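Local coordinates for Arf-GAP with coiled-coil, ANK repeat and PH domain-containing protein 2 (Homo sapiens, PDB 6IF3) that activates GTP hydrolysis by the small GTPase ARF6 and, through the ankyrin-repeat part modelled here, binds GTP-bound Rab35, at residues D35-A39 and N67-Q73; N44-I50 and D75-P81; C61-L65 and Q93-F97; L82-V87 and P114-A118. All coordinates share one frame. Residues are numbered along the deposited sequence.

Contact 1 (D35-A39 and N67-Q73); sequences DVNWA and NGANVNQ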
loop_
_atom_site.group_PDB
_atom_site.type_symbol
_atom_site.label_atom_id
_atom_site.label_comp_id
_atom_site.label_asym_id
_atom_site.label_seq_id
_atom_site.Cartn_x
_atom_site.Cartn_y
_atom_site.Cartn_z
ATOM N N ASP A 35 11.941 13.224 31.869
ATOM C CA ASP A 35 10.928 12.291 31.412
ATOM C C ASP A 35 10.977 12.243 29.900
ATOM O O ASP A 35 10.739 13.257 29.224
ATOM C CB ASP A 35 9.562 12.718 31.898
ATOM C CG ASP A 35 8.484 11.687 31.642
ATOM O OD1 ASP A 35 8.726 10.693 30.912
ATOM O OD2 ASP A 35 7.385 11.887 32.216
ATOM N N VAL A 36 11.245 11.060 29.376
ATOM C CA VAL A 36 11.322 10.911 27.935
ATOM C C VAL A 36 9.968 11.266 27.269
ATOM O O VAL A 36 9.929 11.582 26.069
ATOM C CB VAL A 36 11.766 9.474 27.589
ATOM C CG1 VAL A 36 10.683 8.437 27.997
ATOM C CG2 VAL A 36 12.194 9.347 26.138
ATOM N N ASN A 37 8.883 11.237 28.056
ATOM C CA ASN A 37 7.541 11.561 27.573
ATOM C C ASN A 37 7.035 12.913 28.087
ATOM O O ASN A 37 5.827 13.187 28.078
ATOM C CB ASN A 37 6.568 10.438 27.967
ATOM C CG ASN A 37 6.847 9.160 27.221
ATOM O OD1 ASN A 37 6.979 9.159 25.984
ATOM N ND2 ASN A 37 6.946 8.054 27.955
ATOM N N TRP A 38 7.979 13.757 28.497
ATOM C CA TRP A 38 7.661 15.095 28.987
ATOM C C TRP A 38 6.815 15.859 27.976
ATOM O O TRP A 38 7.083 15.809 26.776
ATOM C CB TRP A 38 8.950 15.841 29.270
ATOM C CG TRP A 38 8.737 17.221 29.891
ATOM C CD1 TRP A 38 8.419 17.478 31.198
ATOM C CD2 TRP A 38 8.882 18.497 29.254
ATOM N NE1 TRP A 38 8.346 18.834 31.403
ATOM C CE2 TRP A 38 8.636 19.481 30.231
ATOM C CE3 TRP A 38 9.205 18.903 27.953
ATOM C CZ2 TRP A 38 8.683 20.851 29.949
ATOM C CZ3 TRP A 38 9.260 20.278 27.681
ATOM C CH2 TRP A 38 9.009 21.222 28.675
ATOM N N ALA A 39 5.767 16.510 28.459
ATOM C CA ALA A 39 4.898 17.346 27.614
ATOM C C ALA A 39 5.114 18.813 27.941
ATOM O O ALA A 39 5.056 19.221 29.119
ATOM C CB ALA A 39 3.451 16.957 27.803
ATOM N N ASN A 67 14.865 4.586 24.599
ATOM C CA ASN A 67 14.926 5.018 25.994
ATOM C C ASN A 67 13.517 5.214 26.589
ATOM O O ASN A 67 13.346 5.895 27.597
ATOM C CB ASN A 67 15.770 6.289 26.108
ATOM C CG ASN A 67 17.241 6.000 25.985
ATOM O OD1 ASN A 67 17.874 5.662 26.967
ATOM N ND2 ASN A 67 17.785 6.091 24.774
ATOM N N GLY A 68 12.534 4.582 25.966
ATOM C CA GLY A 68 11.206 4.406 26.534
ATOM C C GLY A 68 10.115 5.357 26.076
ATOM O O GLY A 68 9.040 5.412 26.693
ATOM N N ALA A 69 10.368 6.104 25.008
ATOM C CA ALA A 69 9.339 7.014 24.501
ATOM C C ALA A 69 8.111 6.247 24.074
ATOM O O ALA A 69 8.217 5.184 23.447
ATOM C CB ALA A 69 9.845 7.844 23.325
ATOM N N ASN A 70 6.952 6.815 24.389
ATOM C CA ASN A 70 5.670 6.298 23.907
ATOM C C ASN A 70 5.472 6.743 22.470
ATOM O O ASN A 70 5.284 7.922 22.216
ATOM C CB ASN A 70 4.550 6.831 24.817
ATOM C CG ASN A 70 3.190 6.341 24.448
ATOM O OD1 ASN A 70 2.968 5.743 23.395
ATOM N ND2 ASN A 70 2.228 6.620 25.339
ATOM N N VAL A 71 5.481 5.791 21.532
ATOM C CA VAL A 71 5.402 6.093 20.091
ATOM C C VAL A 71 4.050 6.708 19.736
ATOM O O VAL A 71 3.913 7.328 18.696
ATOM C CB VAL A 71 5.677 4.820 19.270
ATOM C CG1 VAL A 71 4.484 3.873 19.299
ATOM C CG2 VAL A 71 6.102 5.178 17.828
ATOM N N ASN A 72 3.065 6.591 20.624
ATOM C CA ASN A 72 1.727 7.069 20.284
ATOM C C ASN A 72 1.338 8.377 20.979
ATOM O O ASN A 72 0.250 8.894 20.702
ATOM C CB ASN A 72 0.680 6.023 20.635
ATOM C CG ASN A 72 0.731 4.827 19.740
ATOM O OD1 ASN A 72 0.922 4.954 18.536
ATOM N ND2 ASN A 72 0.540 3.661 20.314
ATOM N N GLN A 73 2.162 8.880 21.904
ATOM C CA GLN A 73 1.703 9.967 22.775
ATOM C C GLN A 73 1.434 11.211 21.950
ATOM O O GLN A 73 2.282 11.636 21.135
ATOM C CB GLN A 73 2.728 10.281 23.878
ATOM C CG GLN A 73 2.220 11.358 24.855
ATOM C CD GLN A 73 3.182 11.556 25.982
ATOM O OE1 GLN A 73 3.812 10.594 26.435
ATOM N NE2 GLN A 73 3.346 12.796 26.412
HETATM O O HOH W 1 6.278 10.144 23.430
HETATM O O HOH W 2 6.027 4.936 27.285
#

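Contact 2 (N44-I50 and D75-P81); sequences NKATPLI and DVQGRGP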
loop_
_atom_site.group_PDB
_atom_site.type_symbol
_atom_site.label_atom_id
_atom_site.label_comp_id
_atom_site.label_asym_id
_atom_site.label_seq_id
_atom_site.Cartn_x
_atom_site.Cartn_y
_atom_site.Cartn_z
ATOM N N ASN A 44 1.773 23.434 23.236
ATOM C CA ASN A 44 0.773 22.459 22.787
ATOM C C ASN A 44 0.967 21.051 23.322
ATOM O O ASN A 44 0.538 20.084 22.690
ATOM C CB ASN A 44 0.740 22.406 21.250
ATOM C CG ASN A 44 0.394 23.757 20.647
ATOM O OD1 ASN A 44 -0.720 24.243 20.821
ATOM N ND2 ASN A 44 1.350 24.366 19.945
ATOM N N LYS A 45 1.596 20.933 24.487
ATOM C CA LYS A 45 1.906 19.622 25.064
ATOM C C LYS A 45 2.689 18.724 24.112
ATOM O O LYS A 45 2.646 17.495 24.176
ATOM C CB LYS A 45 0.615 18.935 25.536
ATOM C CG LYS A 45 -0.028 19.747 26.660
ATOM C CD LYS A 45 -1.036 18.955 27.468
ATOM C CE LYS A 45 -1.457 19.724 28.728
ATOM N NZ LYS A 45 -0.357 19.881 29.726
ATOM N N ALA A 46 3.499 19.343 23.261
ATOM C CA ALA A 46 4.388 18.550 22.435
ATOM C C ALA A 46 5.490 17.901 23.284
ATOM O O ALA A 46 5.795 18.342 24.405
ATOM C CB ALA A 46 5.011 19.424 21.301
ATOM N N THR A 47 6.097 16.878 22.700
ATOM C CA THR A 47 6.976 15.959 23.385
ATOM C C THR A 47 8.358 15.917 22.742
ATOM O O THR A 47 8.539 16.395 21.624
ATOM C CB THR A 47 6.426 14.541 23.319
ATOM O OG1 THR A 47 6.296 14.204 21.914
ATOM C CG2 THR A 47 5.068 14.423 24.005
ATOM N N PRO A 48 9.321 15.300 23.424
ATOM C CA PRO A 48 10.619 15.076 22.769
ATOM C C PRO A 48 10.492 14.308 21.467
ATOM O O PRO A 48 11.179 14.701 20.515
ATOM C CB PRO A 48 11.423 14.291 23.847
ATOM C CG PRO A 48 10.843 14.854 25.176
ATOM C CD PRO A 48 9.364 14.974 24.867
ATOM N N LEU A 49 9.623 13.309 21.399
ATOM C CA LEU A 49 9.580 12.521 20.172
ATOM C C LEU A 49 8.941 13.337 19.078
ATOM O O LEU A 49 9.385 13.244 17.916
ATOM C CB LEU A 49 8.862 11.205 20.399
ATOM C CG LEU A 49 8.796 10.240 19.220
ATOM C CD1 LEU A 49 10.213 9.964 18.665
ATOM C CD2 LEU A 49 8.134 8.925 19.671
ATOM N N ILE A 50 7.949 14.165 19.407
ATOM C CA ILE A 50 7.417 15.053 18.386
ATOM C C ILE A 50 8.505 16.060 17.935
ATOM O O ILE A 50 8.616 16.341 16.741
ATOM C CB ILE A 50 6.129 15.769 18.870
ATOM C CG1 ILE A 50 4.978 14.762 18.893
ATOM C CG2 ILE A 50 5.812 16.966 18.010
ATOM C CD1 ILE A 50 3.739 15.286 19.591
ATOM N N ASP A 75 0.144 15.291 21.094
ATOM C CA ASP A 75 0.045 16.688 21.554
ATOM C C ASP A 75 -1.419 17.048 21.856
ATOM O O ASP A 75 -2.330 16.190 21.752
ATOM C CB ASP A 75 0.660 17.672 20.543
ATOM C CG ASP A 75 -0.034 17.671 19.190
ATOM O OD1 ASP A 75 -1.230 17.330 19.113
ATOM O OD2 ASP A 75 0.628 18.085 18.197
ATOM N N VAL A 76 -1.661 18.300 22.255
ATOM C CA VAL A 76 -2.978 18.663 22.731
ATOM C C VAL A 76 -4.020 18.711 21.602
ATOM O O VAL A 76 -5.219 18.704 21.884
ATOM C CB VAL A 76 -2.908 20.007 23.532
ATOM C CG1 VAL A 76 -2.881 21.225 22.633
ATOM C CG2 VAL A 76 -4.057 20.112 24.573
ATOM N N GLN A 77 -3.549 18.691 20.349
ATOM C CA GLN A 77 -4.435 18.601 19.182
ATOM C C GLN A 77 -4.706 17.148 18.794
ATOM O O GLN A 77 -5.339 16.886 17.763
ATOM C CB GLN A 77 -3.824 19.353 17.990
ATOM C CG GLN A 77 -3.990 20.887 18.099
ATOM C CD GLN A 77 -2.936 21.539 18.978
ATOM O OE1 GLN A 77 -1.807 21.052 19.073
ATOM N NE2 GLN A 77 -3.304 22.660 19.624
ATOM N N GLY A 78 -4.223 16.228 19.630
ATOM C CA GLY A 78 -4.419 14.792 19.438
ATOM C C GLY A 78 -3.515 14.161 18.400
ATOM O O GLY A 78 -3.810 13.048 17.907
ATOM N N ARG A 79 -2.418 14.845 18.071
ATOM C CA ARG A 79 -1.517 14.406 17.007
ATOM C C ARG A 79 -0.277 13.765 17.593
ATOM O O ARG A 79 0.453 14.443 18.333
ATOM C CB ARG A 79 -1.114 15.594 16.131
ATOM C CG ARG A 79 -2.307 16.253 15.439
ATOM C CD ARG A 79 -1.979 17.639 14.929
ATOM N NE ARG A 79 -3.109 18.161 14.166
ATOM C CZ ARG A 79 -3.390 19.446 13.998
ATOM N NH1 ARG A 79 -2.624 20.376 14.565
ATOM N NH2 ARG A 79 -4.447 19.801 13.264
ATOM N N GLY A 80 -0.004 12.504 17.244
ATOM C CA GLY A 80 1.195 11.813 17.692
ATOM C C GLY A 80 2.324 11.910 16.687
ATOM O O GLY A 80 2.204 12.587 15.690
ATOM N N PRO A 81 3.454 11.273 16.987
ATOM C CA PRO A 81 4.651 11.268 16.142
ATOM C C PRO A 81 4.320 10.813 14.718
ATOM O O PRO A 81 4.801 11.446 13.768
ATOM C CB PRO A 81 5.573 10.282 16.859
ATOM C CG PRO A 81 5.212 10.480 18.340
ATOM C CD PRO A 81 3.704 10.654 18.306
#

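Contact 3 (C61-L65 and Q93-F97); sequences CEFLL and QVCLF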
loop_
_atom_site.group_PDB
_atom_site.type_symbol
_atom_site.label_atom_id
_atom_site.label_comp_id
_atom_site.label_asym_id
_atom_site.label_seq_id
_atom_site.Cartn_x
_atom_site.Cartn_y
_atom_site.Cartn_z
ATOM N N CYS A 61 14.821 9.965 16.739
ATOM C CA CYS A 61 13.609 9.193 17.022
ATOM C C CYS A 61 13.966 7.830 17.594
ATOM O O CYS A 61 13.372 7.382 18.600
ATOM C CB CYS A 61 12.777 9.014 15.744
ATOM S SG CYS A 61 12.094 10.571 15.114
ATOM N N GLU A 62 14.926 7.155 16.958
ATOM C CA GLU A 62 15.359 5.833 17.414
ATOM C C GLU A 62 15.824 5.911 18.864
ATOM O O GLU A 62 15.392 5.123 19.718
ATOM C CB GLU A 62 16.500 5.288 16.538
ATOM C CG GLU A 62 16.149 5.050 15.075
ATOM C CD GLU A 62 17.392 4.775 14.231
ATOM O OE1 GLU A 62 18.514 5.092 14.702
ATOM O OE2 GLU A 62 17.260 4.232 13.103
ATOM N N PHE A 63 16.687 6.885 19.171
ATOM C CA PHE A 63 17.229 7.026 20.532
ATOM C C PHE A 63 16.118 7.189 21.584
ATOM O O PHE A 63 16.141 6.540 22.647
ATOM C CB PHE A 63 18.189 8.221 20.560
ATOM C CG PHE A 63 18.816 8.481 21.895
ATOM C CD1 PHE A 63 19.990 7.855 22.245
ATOM C CD2 PHE A 63 18.231 9.378 22.793
ATOM C CE1 PHE A 63 20.606 8.096 23.479
ATOM C CE2 PHE A 63 18.838 9.623 24.042
ATOM C CZ PHE A 63 20.017 8.982 24.379
ATOM N N LEU A 64 15.149 8.042 21.292
ATOM C CA LEU A 64 14.040 8.247 22.214
ATOM C C LEU A 64 13.228 6.965 22.418
ATOM O O LEU A 64 12.919 6.591 23.538
ATOM C CB LEU A 64 13.148 9.376 21.706
ATOM C CG LEU A 64 13.808 10.745 21.869
ATOM C CD1 LEU A 64 12.993 11.830 21.141
ATOM C CD2 LEU A 64 13.928 11.107 23.393
ATOM N N LEU A 65 12.911 6.260 21.342
ATOM C CA LEU A 65 12.187 4.990 21.454
ATOM C C LEU A 65 12.966 3.959 22.270
ATOM O O LEU A 65 12.386 3.228 23.070
ATOM C CB LEU A 65 11.877 4.432 20.058
ATOM C CG LEU A 65 10.840 5.234 19.284
ATOM C CD1 LEU A 65 10.731 4.736 17.820
ATOM C CD2 LEU A 65 9.468 5.230 19.961
ATOM N N GLN A 93 10.904 8.196 9.000
ATOM C CA GLN A 93 10.291 8.192 10.320
ATOM C C GLN A 93 8.964 7.450 10.318
ATOM O O GLN A 93 8.657 6.755 11.280
ATOM C CB GLN A 93 10.097 9.619 10.849
ATOM C CG GLN A 93 11.412 10.330 11.139
ATOM C CD GLN A 93 11.201 11.804 11.480
ATOM O OE1 GLN A 93 10.112 12.347 11.299
ATOM N NE2 GLN A 93 12.254 12.447 11.978
ATOM N N VAL A 94 8.173 7.580 9.249
ATOM C CA VAL A 94 6.917 6.807 9.136
ATOM C C VAL A 94 7.232 5.296 9.189
ATOM O O VAL A 94 6.599 4.519 9.903
ATOM C CB VAL A 94 6.158 7.173 7.833
ATOM C CG1 VAL A 94 5.018 6.167 7.535
ATOM C CG2 VAL A 94 5.586 8.596 7.960
ATOM N N CYS A 95 8.246 4.865 8.452
ATOM C CA CYS A 95 8.604 3.464 8.427
ATOM C C CYS A 95 9.021 2.966 9.824
ATOM O O CYS A 95 8.551 1.931 10.273
ATOM C CB CYS A 95 9.726 3.226 7.419
ATOM S SG CYS A 95 10.072 1.514 7.147
ATOM N N LEU A 96 9.871 3.735 10.494
ATOM C CA LEU A 96 10.314 3.393 11.852
ATOM C C LEU A 96 9.131 3.259 12.820
ATOM O O LEU A 96 8.990 2.262 13.519
ATOM C CB LEU A 96 11.281 4.456 12.337
ATOM C CG LEU A 96 11.630 4.305 13.832
ATOM C CD1 LEU A 96 12.500 3.109 14.097
ATOM C CD2 LEU A 96 12.274 5.607 14.324
ATOM N N PHE A 97 8.264 4.253 12.809
ATOM C CA PHE A 97 7.126 4.238 13.724
ATOM C C PHE A 97 6.200 3.072 13.436
ATOM O O PHE A 97 5.721 2.438 14.371
ATOM C CB PHE A 97 6.353 5.567 13.661
ATOM C CG PHE A 97 7.138 6.741 14.162
ATOM C CD1 PHE A 97 8.151 6.579 15.112
ATOM C CD2 PHE A 97 6.883 8.019 13.677
ATOM C CE1 PHE A 97 8.893 7.678 15.563
ATOM C CE2 PHE A 97 7.608 9.123 14.108
ATOM C CZ PHE A 97 8.614 8.965 15.049
#

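Contact 4 (L82-V87 and P114-A118); sequences LHHATV and PLSIA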
loop_
_atom_site.group_PDB
_atom_site.type_symbol
_atom_site.label_atom_id
_atom_site.label_comp_id
_atom_site.label_asym_id
_atom_site.label_seq_id
_atom_site.Cartn_x
_atom_site.Cartn_y
_atom_site.Cartn_z
ATOM N N LEU A 82 3.527 9.765 14.559
ATOM C CA LEU A 82 3.235 9.318 13.207
ATOM C C LEU A 82 2.436 10.352 12.404
ATOM O O LEU A 82 2.707 10.552 11.228
ATOM C CB LEU A 82 2.484 7.983 13.248
ATOM C CG LEU A 82 2.071 7.392 11.889
ATOM C CD1 LEU A 82 3.225 7.162 10.930
ATOM C CD2 LEU A 82 1.258 6.084 12.113
ATOM N N HIS A 83 1.455 11.002 13.017
ATOM C CA HIS A 83 0.718 12.103 12.360
ATOM C C HIS A 83 1.684 13.167 11.851
ATOM O O HIS A 83 1.660 13.567 10.689
ATOM C CB HIS A 83 -0.285 12.787 13.321
ATOM C CG HIS A 83 -0.837 14.089 12.785
ATOM N ND1 HIS A 83 -2.097 14.203 12.237
ATOM C CD2 HIS A 83 -0.287 15.327 12.713
ATOM C CE1 HIS A 83 -2.302 15.449 11.850
ATOM N NE2 HIS A 83 -1.215 16.153 12.124
ATOM N N HIS A 84 2.557 13.637 12.724
ATOM C CA HIS A 84 3.464 14.696 12.324
ATOM C C HIS A 84 4.456 14.280 11.254
ATOM O O HIS A 84 4.757 15.076 10.351
ATOM C CB HIS A 84 4.235 15.228 13.568
ATOM C CG HIS A 84 3.373 16.024 14.498
ATOM N ND1 HIS A 84 2.868 17.267 14.164
ATOM C CD2 HIS A 84 2.916 15.750 15.745
ATOM C CE1 HIS A 84 2.152 17.729 15.172
ATOM N NE2 HIS A 84 2.163 16.831 16.138
ATOM N N ALA A 85 4.968 13.051 11.339
ATOM C CA ALA A 85 5.899 12.580 10.323
ATOM C C ALA A 85 5.207 12.480 8.963
ATOM O O ALA A 85 5.797 12.769 7.913
ATOM C CB ALA A 85 6.469 11.249 10.705
ATOM N N THR A 86 3.932 12.068 8.989
ATOM C CA THR A 86 3.153 11.985 7.751
ATOM C C THR A 86 2.945 13.361 7.132
ATOM O O THR A 86 3.152 13.557 5.940
ATOM C CB THR A 86 1.805 11.299 8.010
ATOM O OG1 THR A 86 2.070 9.970 8.461
ATOM C CG2 THR A 86 0.947 11.219 6.714
ATOM N N VAL A 87 2.490 14.324 7.931
ATOM C CA VAL A 87 2.295 15.690 7.455
ATOM C C VAL A 87 3.578 16.277 6.850
ATOM O O VAL A 87 3.529 16.892 5.787
ATOM C CB VAL A 87 1.805 16.581 8.601
ATOM C CG1 VAL A 87 1.829 18.053 8.193
ATOM C CG2 VAL A 87 0.371 16.143 9.000
ATOM N N PRO A 114 -3.419 9.281 9.690
ATOM C CA PRO A 114 -2.273 9.452 8.806
ATOM C C PRO A 114 -2.560 9.061 7.381
ATOM O O PRO A 114 -2.103 9.756 6.476
ATOM C CB PRO A 114 -1.233 8.533 9.423
ATOM C CG PRO A 114 -1.480 8.686 10.890
ATOM C CD PRO A 114 -3.012 8.689 10.980
ATOM N N LEU A 115 -3.334 8.005 7.182
ATOM C CA LEU A 115 -3.633 7.595 5.801
ATOM C C LEU A 115 -4.426 8.687 5.059
ATOM O O LEU A 115 -4.104 8.982 3.903
ATOM C CB LEU A 115 -4.434 6.278 5.750
ATOM C CG LEU A 115 -4.778 5.787 4.330
ATOM C CD1 LEU A 115 -3.513 5.479 3.511
ATOM C CD2 LEU A 115 -5.728 4.569 4.412
ATOM N N SER A 116 -5.414 9.297 5.703
ATOM C CA SER A 116 -6.219 10.316 5.005
ATOM C C SER A 116 -5.309 11.480 4.607
ATOM O O SER A 116 -5.453 12.055 3.541
ATOM C CB SER A 116 -7.396 10.785 5.861
ATOM O OG SER A 116 -6.983 11.593 6.953
ATOM N N ILE A 117 -4.376 11.824 5.477
ATOM C CA ILE A 117 -3.438 12.923 5.225
ATOM C C ILE A 117 -2.538 12.584 4.030
ATOM O O ILE A 117 -2.417 13.385 3.091
ATOM C CB ILE A 117 -2.627 13.204 6.495
ATOM C CG1 ILE A 117 -3.581 13.736 7.557
ATOM C CG2 ILE A 117 -1.483 14.193 6.223
ATOM C CD1 ILE A 117 -2.955 13.838 8.920
ATOM N N ALA A 118 -1.933 11.405 4.066
ATOM C CA ALA A 118 -1.078 10.941 2.955
ATOM C C ALA A 118 -1.798 10.831 1.618
ATOM O O ALA A 118 -1.216 11.158 0.584
ATOM C CB ALA A 118 -0.438 9.593 3.355
#

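Contact 1 (D35-A39 and N67-Q73)
Two successive ankyrin repeats meet here through the loops that follow their second helices, D35-A39 after helix 23-31 and N67-Q73 after helix 58-66. Both contain the same device: an Asx turn wrapped into a type I beta turn. D35 and N70 each adopt chi1 t, which brings OD1 back over the chain; D35 OD1 accepts from N37 N at 2.9 Å and N70 OD1 from N72 N at 2.9 Å. The N37 side chain, chi1 m, reaches across the gap. Its OD1 takes N70 N at 2.8 Å in an almost linear hydrogen bond, and water 1 joins the same N37 OD1 (2.8 Å) to N70 O (2.7 Å). Beside it V36, with chi1 p, lays CG1 3.7 Å from N67 O and CG2 4.0 Å from A69 CB, while L64 of helix 58-66 also touches both V36 and A69. G68 turns the chain with a positive phi as the C-prime residue of the Schellman motif ending that helix; a CB there would jam against the preceding carbonyl. From the far end of the loop, Q73 stretches out with chi1 and chi2 both t. That extended form carries its amide past N37 CB, 3.2 Å from Q73 OE1, and lets Q73 NE2 donate to N37 O at 3.0 Å.

Contact 2 (N44-I50 and D75-P81)
N44 begins the segment with a left-handed backbone conformation and meets the loop leading to helix 81-88 twice: its O accepts from V76 N at 2.9 Å, and its side-chain OD1 from Q77 NE2 at a longer 3.3 Å. K45, left-handed as well, rests CB 4.0 Å from V76 N while its amine leads away. At A46 the two segments run close, with CA 4.8 Å from the CA of D75. T47 then caps helix 48-55, OG1 accepting from I50 N at 3.0 Å, and P48 enters the helix facing helices 10-19 and 58-66. L49 points at the next repeat and sets CD2 3.6 Å from P81 CG. I50 closes the contact: CD1 reaches 3.6 Å from R79 O and 4.0 Å from D75 CB, and CG1 sits 4.3 Å from P81 CG. Opposite, the type I turn D75-G78 is closed by G78 N to D75 O (2.8 Å), and D75 OD1 spans it to accept from R79 N (2.9 Å), while D75 OD2 pairs with H84 of helix 81-88; R79 makes its salt bridge with D108. These loops lead into the first helices of two adjacent ankyrin repeats, TPL in one and GPL in the other. One backbone and one side-chain hydrogen bond fix how the exposed loops face each other, while L49, I50 and P81 join the helix starts by apolar shape.

Contact 3 (C61-L65 and Q93-F97)
The second helices of neighbouring ankyrin repeats lie side by side in the outer layer of the stack, and this contact joins two of them, helix 58-66 of ANK 1 and helix 91-99 of ANK 2. The short segments run nearly parallel, 20° apart, with axes 11.4 Å from each other, so side chains rather than backbones bridge the gap. L96 is the central piece. Its CD2 comes 3.7 Å from C61 CB, 3.9 Å from L65 CD1 and 4.0 Å from E62 CG, entering between residues one turn apart on the partner helix. C61 points toward the partner helix, its SG 3.8 Å from F97 CZ and 5.0 Å from the ring centroid, an oblique sulfur-aromatic contact. A turn later L65 CD1 meets the edge of the same ring, 4.1 Å from F97 CE1. Q93 comes 3.7 Å from C61 SG with its NE2, but its amide is occupied elsewhere: OE1 bonds to H90, and NE2 makes a weak bond to S57 O. Behind the interface, V53 of helix 48-55 touches Q93 and F97, while A52 of that helix touches C61. Between these two segments the contact is apolar and sulfur-aromatic, the weak bond of Q93 to S57 being the polar tie beside it, so cohesion here depends on the fit of side-chain shapes.

Contact 4 (L82-V87 and P114-A118)
I117, P114 and T86 carry most of this contact between helix 81-88 and helix 114-120, whose short segments are only 6° from parallel with axes 9.3 Å apart. I117 points toward the partner helix and fits against residues one turn apart: its CD1 approaches H83 CE1 to 3.4 Å, oblique to the imidazole, and its CG2 lies 3.9 Å from both T86 CG2 and V87 CG2. P114, in the first turn of its helix, brings CG to 3.9 Å from L82 CG and 4.3 Å from H83 N. The proline ring thus sits against the start of the other helix, where the backbones come nearest, with H83 CA and P114 CA 5.3 Å apart. T86 completes the trio. Its chi1 of m turns OG1 back to donate to L82 O at 2.9 Å, so the hydroxyl is satisfied within its own helix. That hydroxyl also packs, with T86 OG1 3.7 Å from P114 CB, while CG2 stands 3.4 Å from P114 O and 4.0 Å from A118 CB. Behind the pair, the second helices close in, with V94 of helix 91-99 against L82 and T86, and V127 and L130 of helix 124-141 against A118 and P114. Near-parallel first helices packed in this way form the inner layer of an ankyrin-repeat stack, here between ANK 2 and ANK 3.

How the contacts relate
Contact 1 joins the helical pair ahead of ANK 1 to ANK 1, contacts 2 and 3 join ANK 1 to ANK 2, and contact 4 joins ANK 2 to ANK 3. Contact 1 lies at the surface and is rich in side-chain amides and water; contact 3 is buried and apolar; contacts 2 and 4 are partly buried, the first mixing polar and apolar chemistry and the second packing helix on helix. They share elements: A69 N of contact 1 probably bonds to L64 O of contact 3, V71 and P81 both touch F97, and D75 OD2 of contact 2 bonds to H84 NE2 of contact 4. Contacts 1 and 4, centres 19 Å apart, do not touch.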